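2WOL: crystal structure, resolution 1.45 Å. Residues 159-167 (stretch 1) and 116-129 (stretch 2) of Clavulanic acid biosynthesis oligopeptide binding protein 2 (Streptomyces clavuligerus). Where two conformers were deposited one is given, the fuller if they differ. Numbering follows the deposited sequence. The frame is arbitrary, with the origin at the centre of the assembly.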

ATOM      1  N   GLU A 159     -18.082  -2.288 -27.600  1.00 15.01           N
ATOM      2  CA  GLU A 159     -17.482  -1.021 -27.995  1.00 15.09           C
ATOM      3  C   GLU A 159     -16.391  -0.649 -26.997  1.00 14.82           C
ATOM      4  O   GLU A 159     -16.643  -0.596 -25.792  1.00 14.14           O
ATOM      5  CB  GLU A 159     -18.522   0.089 -28.076  1.00 15.53           C
ATOM      6  CG  GLU A 159     -17.967   1.369 -28.676  1.00 17.25           C
ATOM      7  CD  GLU A 159     -18.944   2.522 -28.635  1.00 19.58           C
ATOM      8  OE1 GLU A 159     -19.968   2.427 -27.925  1.00 21.23           O
ATOM      9  OE2 GLU A 159     -18.679   3.534 -29.319  1.00 21.65           O
ATOM     10  N   PRO A 160     -15.162  -0.422 -27.488  1.00 14.83           N
ATOM     11  CA  PRO A 160     -14.081  -0.046 -26.588  1.00 14.87           C
ATOM     12  C   PRO A 160     -14.341   1.247 -25.825  1.00 14.80           C
ATOM     13  O   PRO A 160     -15.122   2.096 -26.262  1.00 14.62           O
ATOM     14  CB  PRO A 160     -12.887   0.137 -27.531  1.00 15.08           C
ATOM     15  CG  PRO A 160     -13.214  -0.702 -28.717  1.00 15.23           C
ATOM     16  CD  PRO A 160     -14.692  -0.540 -28.881  1.00 15.04           C
ATOM     17  N   LEU A 161     -13.684   1.369 -24.677  1.00 14.54           N
ATOM     18  CA  LEU A 161     -13.668   2.594 -23.901  1.00 14.75           C
ATOM     19  C   LEU A 161     -13.155   3.727 -24.794  1.00 14.60           C
ATOM     20  O   LEU A 161     -12.092   3.614 -25.405  1.00 14.51           O
ATOM     21  CB  LEU A 161     -12.760   2.380 -22.687  1.00 14.92           C
ATOM     22  CG  LEU A 161     -12.621   3.373 -21.535  1.00 15.75           C
ATOM     23  CD1 LEU A 161     -13.951   3.801 -20.953  1.00 15.59           C
ATOM     24  CD2 LEU A 161     -11.757   2.731 -20.465  1.00 14.67           C
ATOM     25  N   ARG A 162     -13.927   4.803 -24.885  1.00 14.49           N
ATOM     26  CA  ARG A 162     -13.646   5.863 -25.855  1.00 14.52           C
ATOM     27  C   ARG A 162     -12.457   6.736 -25.489  1.00 14.11           C
ATOM     28  O   ARG A 162     -11.918   7.460 -26.334  1.00 14.22           O
ATOM     29  CB  ARG A 162     -14.884   6.715 -26.085  1.00 14.89           C
ATOM     30  CG  ARG A 162     -15.936   5.981 -26.864  1.00 15.94           C
ATOM     31  CD  ARG A 162     -16.729   6.928 -27.690  1.00 17.88           C
ATOM     32  NE  ARG A 162     -17.699   6.212 -28.503  1.00 17.44           N
ATOM     33  CZ  ARG A 162     -18.787   6.775 -29.007  1.00 17.44           C
ATOM     34  NH1 ARG A 162     -19.036   8.055 -28.767  1.00 17.39           N
ATOM     35  NH2 ARG A 162     -19.624   6.055 -29.738  1.00 17.47           N
ATOM     36  N   SER A 163     -12.053   6.651 -24.228  1.00 13.42           N
ATOM     37  CA  SER A 163     -10.910   7.389 -23.718  1.00 12.86           C
ATOM     38  C   SER A 163      -9.611   6.608 -23.890  1.00 12.73           C
ATOM     39  O   SER A 163      -8.545   7.095 -23.523  1.00 12.95           O
ATOM     40  CB  SER A 163     -11.130   7.696 -22.241  1.00 12.81           C
ATOM     41  OG  SER A 163     -11.477   6.513 -21.544  1.00 12.79           O
ATOM     42  N   VAL A 164      -9.697   5.392 -24.426  1.00 12.17           N
ATOM     43  CA  VAL A 164      -8.500   4.583 -24.651  1.00 12.07           C
ATOM     44  C   VAL A 164      -8.390   4.211 -26.128  1.00 12.53           C
ATOM     45  O   VAL A 164      -9.235   3.489 -26.661  1.00 12.61           O
ATOM     46  CB  VAL A 164      -8.450   3.297 -23.778  1.00 12.10           C
ATOM     47  CG1 VAL A 164      -7.096   2.627 -23.932  1.00 12.03           C
ATOM     48  CG2 VAL A 164      -8.696   3.604 -22.307  1.00 11.06           C
ATOM     49  N   LEU A 165      -7.349   4.721 -26.781  1.00 12.50           N
ATOM     50  CA  LEU A 165      -7.131   4.448 -28.199  1.00 13.32           C
ATOM     51  C   LEU A 165      -6.002   3.456 -28.421  1.00 13.32           C
ATOM     52  O   LEU A 165      -5.016   3.444 -27.684  1.00 12.84           O
ATOM     53  CB  LEU A 165      -6.823   5.739 -28.955  1.00 13.57           C
ATOM     54  CG  LEU A 165      -7.755   6.940 -28.806  1.00 15.16           C
ATOM     55  CD1 LEU A 165      -7.182   8.102 -29.590  1.00 16.88           C
ATOM     56  CD2 LEU A 165      -9.167   6.619 -29.272  1.00 16.46           C
ATOM     57  N   THR A 166      -6.156   2.621 -29.445  1.00 13.66           N
ATOM     58  CA  THR A 166      -5.107   1.702 -29.867  1.00 14.12           C
ATOM     59  C   THR A 166      -4.874   1.841 -31.377  1.00 14.83           C
ATOM     60  O   THR A 166      -5.310   0.984 -32.153  1.00 14.86           O
ATOM     61  CB  THR A 166      -5.435   0.235 -29.496  1.00 14.03           C
ATOM     62  OG1 THR A 166      -6.734  -0.114 -30.002  1.00 13.79           O
ATOM     63  CG2 THR A 166      -5.425   0.043 -27.979  1.00 13.61           C
ATOM     64  N   PRO A 167      -4.183   2.927 -31.799  1.00 15.42           N
ATOM     65  CA  PRO A 167      -3.994   3.189 -33.238  1.00 15.77           C
ATOM     66  C   PRO A 167      -3.299   2.053 -33.997  1.00 16.13           C
ATOM     67  O   PRO A 167      -3.542   1.883 -35.190  1.00 16.46           O
ATOM     68  CB  PRO A 167      -3.155   4.472 -33.271  1.00 16.04           C
ATOM     69  CG  PRO A 167      -2.587   4.620 -31.905  1.00 15.71           C
ATOM     70  CD  PRO A 167      -3.548   3.965 -30.965  1.00 15.47           C
TER
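Stretch 2 (116-129) TSDDVRHAVQRVFA

How does the second stretch lie on the first? The helix through Arg121 runs nearly antiparallel to the short strand around Val164, with an angle of 164° between their N-to-C directions, a signed crossing angle of -164°, and a closest axial approach of 8.6 Å. The register therefore reverses: Ser117 lies across from Thr166 (CA to CA 6.2 Å), Arg121 from Val164 (CA to CA 6.6 Å) and Gln125 from Leu161 (CA to CA 6.7 Å). This spacing of four residues, about one helical turn, brings successive side chains to the same side of the helix. Together the two stretches bury 506 Å².

What happens where stretch 2 begins? Thr116 is extended; Thr116 N donates a hydrogen bond to Asp119 OD2 at 3.1 Å, and Asp119 N donates one to Thr116 O at 2.9 Å. The CA-to-CB bond of Ser117 points toward stretch 1, and Ser117 OG comes within 3.6 Å of Thr166 CB. The CA-to-CB bond of Asp118 points sideways to it, but the end of the side chain comes nearer, so that Asp118 OD1 accepts a hydrogen bond from Thr166 OG1 at 3.0 Å. Asp118 OD1 also forms a salt bridge with Arg121 NH2 at 3.3 Å, through charge alone, because it lies well out of the guanidinium plane. Asp119 and Val120 make no contact with stretch 1.

Why is Arg121 the centre of the contact? Its CA-to-CB bond points toward the first stretch, and with 111 Å² covered it loses more surface there than any other residue of the pair. Arg121 NH1 donates a hydrogen bond to Val164 O at 3.0 Å (158°), an acceptor near the guanidinium plane, where the N-H groups point. Pro160 CB packs over one face, 3.5 Å from Arg121 CZ, and Thr166 OG1 lies over the opposite face. Although Thr166 OG1 is 3.2 Å from Arg121 NH2, the angle is too poor for a hydrogen bond. The aliphatic part of the arginine also contributes, with Arg121 CD 3.6 Å from Val164 CG1.

What does the last part of the stretch hold? His122 and Ala123 make no contact with stretch 1. Val124 touches Leu161 lightly, CG1 to CD2 at 4.5 Å. Gln125 reaches out to the turn instead: Gln125 OE1 accepts a hydrogen bond from Leu161 N at 2.7 Å (165°), at the first residue of the type I turn that leads to Val164. Beyond it, Arg126 and Val127 are out of reach of stretch 1, and Phe128 closes the contact with Phe128 CE1 3.6 Å from Leu161 CD2, an apolar approach that is oblique to the ring.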

ATOM      1  N   THR A 116      -0.645  -7.678 -27.335  1.00 12.02           N
ATOM      2  CA  THR A 116      -0.905  -6.472 -28.121  1.00 12.22           C
ATOM      3  C   THR A 116      -1.502  -5.371 -27.251  1.00 11.82           C
ATOM      4  O   THR A 116      -1.962  -5.623 -26.134  1.00 11.57           O
ATOM      5  CB  THR A 116      -1.860  -6.737 -29.319  1.00 12.29           C
ATOM      6  OG1 THR A 116      -3.168  -7.067 -28.834  1.00 13.55           O
ATOM      7  CG2 THR A 116      -1.336  -7.864 -30.210  1.00 12.80           C
ATOM      8  N   SER A 117      -1.498  -4.148 -27.777  1.00 11.46           N
ATOM      9  CA  SER A 117      -2.074  -2.994 -27.085  1.00 11.41           C
ATOM     10  C   SER A 117      -3.557  -3.184 -26.757  1.00 11.21           C
ATOM     11  O   SER A 117      -4.041  -2.675 -25.744  1.00 11.31           O
ATOM     12  CB  SER A 117      -1.866  -1.723 -27.903  1.00 11.62           C
ATOM     13  OG  SER A 117      -2.512  -1.821 -29.163  1.00 11.76           O
ATOM     14  N   ASP A 118      -4.268  -3.927 -27.605  1.00 10.86           N
ATOM     15  CA  ASP A 118      -5.665  -4.289 -27.343  1.00 10.85           C
ATOM     16  C   ASP A 118      -5.836  -4.989 -25.994  1.00 10.47           C
ATOM     17  O   ASP A 118      -6.871  -4.837 -25.348  1.00  9.90           O
ATOM     18  CB  ASP A 118      -6.241  -5.152 -28.468  0.50 11.12           C
ATOM     19  CG  ASP A 118      -6.956  -4.331 -29.536  0.50 12.06           C
ATOM     20  OD1 ASP A 118      -6.882  -3.082 -29.515  0.50 12.74           O
ATOM     21  OD2 ASP A 118      -7.603  -4.948 -30.407  0.50 13.68           O
ATOM     22  N   ASP A 119      -4.821  -5.747 -25.580  1.00  9.75           N
ATOM     23  CA  ASP A 119      -4.878  -6.520 -24.334  1.00  9.64           C
ATOM     24  C   ASP A 119      -4.705  -5.626 -23.114  1.00  9.57           C
ATOM     25  O   ASP A 119      -5.243  -5.925 -22.041  1.00  9.26           O
ATOM     26  CB  ASP A 119      -3.792  -7.596 -24.317  1.00  9.49           C
ATOM     27  CG  ASP A 119      -3.839  -8.517 -25.529  1.00 10.86           C
ATOM     28  OD1 ASP A 119      -4.871  -8.557 -26.240  1.00 12.12           O
ATOM     29  OD2 ASP A 119      -2.831  -9.223 -25.755  1.00 12.02           O
ATOM     30  N   VAL A 120      -3.944  -4.544 -23.279  1.00  9.12           N
ATOM     31  CA  VAL A 120      -3.760  -3.570 -22.209  1.00  9.28           C
ATOM     32  C   VAL A 120      -5.041  -2.761 -22.050  1.00  9.29           C
ATOM     33  O   VAL A 120      -5.509  -2.547 -20.929  1.00  9.34           O
ATOM     34  CB  VAL A 120      -2.540  -2.642 -22.447  1.00  9.20           C
ATOM     35  CG1 VAL A 120      -2.409  -1.628 -21.309  1.00  9.75           C
ATOM     36  CG2 VAL A 120      -1.263  -3.459 -22.572  1.00  9.61           C
ATOM     37  N   ARG A 121      -5.620  -2.329 -23.169  1.00  9.21           N
ATOM     38  CA  ARG A 121      -6.915  -1.669 -23.110  1.00  9.15           C
ATOM     39  C   ARG A 121      -7.951  -2.586 -22.473  1.00  8.69           C
ATOM     40  O   ARG A 121      -8.740  -2.143 -21.635  1.00  8.35           O
ATOM     41  CB  ARG A 121      -7.395  -1.232 -24.488  1.00  9.56           C
ATOM     42  CG  ARG A 121      -8.789  -0.619 -24.454  1.00 10.38           C
ATOM     43  CD  ARG A 121      -9.084   0.152 -25.706  1.00 12.05           C
ATOM     44  NE  ARG A 121      -9.271  -0.734 -26.846  1.00 12.05           N
ATOM     45  CZ  ARG A 121      -9.434  -0.305 -28.089  1.00 13.57           C
ATOM     46  NH1 ARG A 121      -9.428   1.000 -28.345  1.00 13.94           N
ATOM     47  NH2 ARG A 121      -9.602  -1.182 -29.070  1.00 14.98           N
ATOM     48  N   HIS A 122      -7.952  -3.856 -22.870  1.00  8.45           N
ATOM     49  CA  HIS A 122      -8.915  -4.801 -22.319  1.00  7.74           C
ATOM     50  C   HIS A 122      -8.784  -4.930 -20.800  1.00  7.77           C
ATOM     51  O   HIS A 122      -9.791  -4.937 -20.091  1.00  7.40           O
ATOM     52  CB  HIS A 122      -8.838  -6.177 -22.985  1.00  7.99           C
ATOM     53  CG  HIS A 122      -9.898  -7.116 -22.503  1.00  8.23           C
ATOM     54  ND1 HIS A 122     -11.228  -6.959 -22.831  1.00  9.63           N
ATOM     55  CD2 HIS A 122      -9.836  -8.190 -21.681  1.00  8.24           C
ATOM     56  CE1 HIS A 122     -11.937  -7.907 -22.245  1.00  9.54           C
ATOM     57  NE2 HIS A 122     -11.116  -8.666 -21.540  1.00  9.08           N
ATOM     58  N   ALA A 123      -7.549  -5.014 -20.313  1.00  7.51           N
ATOM     59  CA  ALA A 123      -7.285  -5.074 -18.876  1.00  7.61           C
ATOM     60  C   ALA A 123      -7.866  -3.863 -18.145  1.00  7.54           C
ATOM     61  O   ALA A 123      -8.529  -4.012 -17.112  1.00  7.74           O
ATOM     62  CB  ALA A 123      -5.793  -5.180 -18.623  1.00  7.54           C
ATOM     63  N   VAL A 124      -7.627  -2.675 -18.691  1.00  7.85           N
ATOM     64  CA  VAL A 124      -8.144  -1.442 -18.108  1.00  8.30           C
ATOM     65  C   VAL A 124      -9.680  -1.420 -18.162  1.00  8.55           C
ATOM     66  O   VAL A 124     -10.340  -1.018 -17.202  1.00  8.63           O
ATOM     67  CB  VAL A 124      -7.520  -0.198 -18.792  1.00  8.61           C
ATOM     68  CG1 VAL A 124      -8.180   1.076 -18.315  1.00  9.05           C
ATOM     69  CG2 VAL A 124      -6.014  -0.154 -18.518  1.00  8.51           C
ATOM     70  N   GLN A 125     -10.237  -1.876 -19.280  1.00  8.49           N
ATOM     71  CA  GLN A 125     -11.688  -1.968 -19.429  1.00  8.88           C
ATOM     72  C   GLN A 125     -12.315  -2.911 -18.405  1.00  8.84           C
ATOM     73  O   GLN A 125     -13.380  -2.609 -17.863  1.00  8.70           O
ATOM     74  CB  GLN A 125     -12.053  -2.388 -20.852  1.00  9.08           C
ATOM     75  CG  GLN A 125     -11.870  -1.264 -21.850  1.00  8.92           C
ATOM     76  CD  GLN A 125     -12.102  -1.664 -23.297  1.00  9.33           C
ATOM     77  OE1 GLN A 125     -12.139  -0.802 -24.169  1.00 11.79           O
ATOM     78  NE2 GLN A 125     -12.222  -2.963 -23.563  1.00 11.10           N
ATOM     79  N   ARG A 126     -11.651  -4.038 -18.137  1.00  9.12           N
ATOM     80  CA  ARG A 126     -12.111  -5.020 -17.148  1.00  9.22           C
ATOM     81  C   ARG A 126     -12.382  -4.411 -15.775  1.00  9.04           C
ATOM     82  O   ARG A 126     -13.324  -4.807 -15.089  1.00  9.51           O
ATOM     83  CB  ARG A 126     -11.092  -6.154 -16.991  1.00  9.65           C
ATOM     84  CG  ARG A 126     -11.016  -7.095 -18.164  1.00 10.11           C
ATOM     85  CD  ARG A 126      -9.920  -8.119 -17.952  1.00  8.96           C
ATOM     86  NE  ARG A 126     -10.406  -9.326 -17.285  1.00  8.62           N
ATOM     87  CZ  ARG A 126     -10.008  -9.763 -16.090  1.00  8.09           C
ATOM     88  NH1 ARG A 126      -9.106  -9.092 -15.377  1.00  7.29           N
ATOM     89  NH2 ARG A 126     -10.525 -10.877 -15.602  1.00  7.82           N
ATOM     90  N   VAL A 127     -11.539  -3.463 -15.373  1.00  8.84           N
ATOM     91  CA  VAL A 127     -11.687  -2.786 -14.083  1.00  9.18           C
ATOM     92  C   VAL A 127     -13.085  -2.170 -13.924  1.00  9.15           C
ATOM     93  O   VAL A 127     -13.629  -2.115 -12.816  1.00  8.94           O
ATOM     94  CB  VAL A 127     -10.580  -1.718 -13.887  1.00  9.13           C
ATOM     95  CG1 VAL A 127     -10.800  -0.910 -12.607  1.00  9.68           C
ATOM     96  CG2 VAL A 127      -9.201  -2.377 -13.880  1.00  9.86           C
ATOM     97  N   PHE A 128     -13.671  -1.737 -15.040  1.00  8.94           N
ATOM     98  CA  PHE A 128     -14.997  -1.114 -15.033  1.00  8.95           C
ATOM     99  C   PHE A 128     -16.128  -2.093 -14.718  1.00  8.98           C
ATOM    100  O   PHE A 128     -17.212  -1.670 -14.315  1.00  9.03           O
ATOM    101  CB  PHE A 128     -15.275  -0.435 -16.376  1.00  9.14           C
ATOM    102  CG  PHE A 128     -14.549   0.866 -16.564  1.00  8.77           C
ATOM    103  CD1 PHE A 128     -13.176   0.886 -16.791  1.00  9.81           C
ATOM    104  CD2 PHE A 128     -15.241   2.077 -16.528  1.00  9.73           C
ATOM    105  CE1 PHE A 128     -12.506   2.081 -16.973  1.00  9.29           C
ATOM    106  CE2 PHE A 128     -14.574   3.284 -16.707  1.00 10.13           C
ATOM    107  CZ  PHE A 128     -13.205   3.286 -16.935  1.00 10.10           C
ATOM    108  N   ALA A 129     -15.879  -3.389 -14.907  1.00  8.93           N
ATOM    109  CA  ALA A 129     -16.895  -4.409 -14.654  1.00  9.10           C
ATOM    110  C   ALA A 129     -16.881  -4.819 -13.181  1.00  9.20           C
ATOM    111  O   ALA A 129     -16.566  -5.960 -12.844  1.00  9.32           O
ATOM    112  CB  ALA A 129     -16.685  -5.616 -15.566  1.00  8.99           C
TER